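Local coordinates for cupin type-2 domain-containing protein (Burkholderia xenovorans, PDB 2O8Q), which is of unknown function but has a cupin-like fold and binds a nickel ion in the crystal, at the interface of chains A and B. Residues are numbered along the deposited sequence; one frame, centred on the assembly and turned at random. Chains: chain A/B, Hypothetical protein.

The interface of chains A and B. Residues chain A 4-5, 65, 94; chain B 33, 36-37, 41.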
loop_
_atom_site.group_PDB
_atom_site.type_symbol
_atom_site.label_atom_id
_atom_site.label_comp_id
_atom_site.label_asym_id
_atom_site.label_seq_id
_atom_site.Cartn_x
_atom_site.Cartn_y
_atom_site.Cartn_z
ATOM N N LEU A 4 -0.846 3.823 14.794
ATOM C CA LEU A 4 -2.281 3.847 14.446
ATOM C C LEU A 4 -3.035 3.103 15.539
ATOM O O LEU A 4 -2.468 2.346 16.341
ATOM C CB LEU A 4 -2.561 3.211 13.099
ATOM C CG LEU A 4 -1.695 3.718 11.941
ATOM C CD1 LEU A 4 -2.055 2.991 10.623
ATOM C CD2 LEU A 4 -1.781 5.265 11.815
ATOM N N GLN A 5 -4.335 3.333 15.573
ATOM C CA GLN A 5 -5.138 2.778 16.625
ATOM C C GLN A 5 -6.052 1.691 16.081
ATOM O O GLN A 5 -6.612 1.816 15.002
ATOM C CB GLN A 5 -5.913 3.907 17.286
ATOM C CG GLN A 5 -4.981 4.903 17.975
ATOM N N PHE A 65 -1.138 -3.283 5.953
ATOM C CA PHE A 65 -2.553 -3.121 6.056
ATOM C C PHE A 65 -3.172 -4.433 6.522
ATOM O O PHE A 65 -2.809 -5.504 6.010
ATOM C CB PHE A 65 -3.139 -2.744 4.692
ATOM C CG PHE A 65 -4.607 -2.534 4.723
ATOM C CD1 PHE A 65 -5.135 -1.433 5.399
ATOM C CD2 PHE A 65 -5.462 -3.457 4.162
ATOM C CE1 PHE A 65 -6.495 -1.249 5.491
ATOM C CE2 PHE A 65 -6.847 -3.252 4.254
ATOM C CZ PHE A 65 -7.338 -2.161 4.882
ATOM N N PHE A 94 -9.914 -3.083 12.144
ATOM C CA PHE A 94 -8.685 -2.647 11.487
ATOM C C PHE A 94 -7.554 -2.824 12.519
ATOM O O PHE A 94 -7.623 -2.267 13.625
ATOM C CB PHE A 94 -8.778 -1.188 11.040
ATOM C CG PHE A 94 -7.442 -0.585 10.676
ATOM C CD1 PHE A 94 -6.792 -0.921 9.493
ATOM C CD2 PHE A 94 -6.780 0.202 11.575
ATOM C CE1 PHE A 94 -5.536 -0.406 9.222
ATOM C CE2 PHE A 94 -5.526 0.685 11.267
ATOM C CZ PHE A 94 -4.947 0.376 10.113
ATOM N N VAL B 33 -11.755 2.989 8.598
ATOM C CA VAL B 33 -10.406 2.779 8.097
ATOM C C VAL B 33 -9.775 4.072 7.573
ATOM O O VAL B 33 -8.606 4.340 7.796
ATOM C CB VAL B 33 -10.410 1.621 7.089
ATOM C CG1 VAL B 33 -9.136 1.608 6.209
ATOM C CG2 VAL B 33 -10.540 0.288 7.880
ATOM N N ALA B 36 -8.666 6.090 10.485
ATOM C CA ALA B 36 -7.619 5.403 11.218
ATOM C C ALA B 36 -6.278 5.454 10.536
ATOM O O ALA B 36 -5.225 5.359 11.178
ATOM C CB ALA B 36 -8.006 3.952 11.451
ATOM N N THR B 37 -6.337 5.511 9.211
ATOM C CA THR B 37 -5.142 5.508 8.372
ATOM C C THR B 37 -4.841 6.845 7.712
ATOM O O THR B 37 -3.951 6.918 6.873
ATOM C CB THR B 37 -5.225 4.442 7.246
ATOM O OG1 THR B 37 -6.217 4.811 6.280
ATOM C CG2 THR B 37 -5.513 3.031 7.807
ATOM N N PHE B 41 -5.992 4.250 3.315
ATOM C CA PHE B 41 -6.922 3.249 2.894
ATOM C C PHE B 41 -8.318 3.707 3.300
ATOM O O PHE B 41 -8.475 4.517 4.191
ATOM C CB PHE B 41 -6.649 1.884 3.579
ATOM C CG PHE B 41 -5.429 1.208 3.100
ATOM C CD1 PHE B 41 -4.217 1.498 3.651
ATOM C CD2 PHE B 41 -5.546 0.239 2.094
ATOM C CE1 PHE B 41 -3.069 0.838 3.151
ATOM C CE2 PHE B 41 -4.387 -0.381 1.607
ATOM C CZ PHE B 41 -3.217 -0.052 2.144
HETATM O O HOH W 1 -5.340 5.577 13.932
#
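A:Phe65 and A:Phe94 pack on B:Phe41 and helix B 33-37 in a largely apolar patch of a two-fold symmetric interface between two copies of the protein. The patch helps to hold chains A and B together in the deposited assembly, and its twin does the same with the chains exchanged. The pair may be a biological dimer.

The rings of A:Phe65 and B:Phe41 stack face to face. Their centroids lie 4.0 Å apart and their planes differ by 16°. The stack is offset: CD1 of A:Phe65 sits over the centre of the B:Phe41 ring, and CD2 of B:Phe41 sits over the centre of the A:Phe65 ring. A:Phe65 has CG anti to the backbone N (chi1 -179°), which carries its ring out to the partner. Its CE1 also reaches B:Val33 CG1 at 4.0 Å.

A:Phe94 packs against three side chains of helix B 33-37. Two methyls lie on one face of its ring. B:Thr37 CG2 sits towards CZ, at 3.6 Å, and B:Ala36 CB towards CD2, at 3.9 Å. Nearer its backbone, CB touches B:Val33 CG2. Within chain A, CD1 of A:Phe65 lies in plane at the edge of the A:Phe94 ring.

The B:Thr37 hydroxyl, OG1, lies between the backbone N and the carbonyl carbon (chi1 69°). OG1 bonds to the B:Val33 carbonyl O at 2.9 Å, approaching from above the carbonyl plane. It also accepts a hydrogen bond from the B:Phe41 backbone N, 3.0 Å away. The two bonds probably help to fix this rotation, in which CG2 points at A:Phe94. They also tie the helix to the residue that carries the stacking ring.

At the margin, A:Leu4 CD2 lies 3.5 Å from B:Ala36 O. A water joins the same carbonyl to the A:Gln5 backbone N.

Within the cupin-like fold, chain A builds this patch from the segment before strand 7-9, the loop before strand 66-72 and strand 92-94. Chain B adds helix 33-37 and the loop leading into strand 42-48.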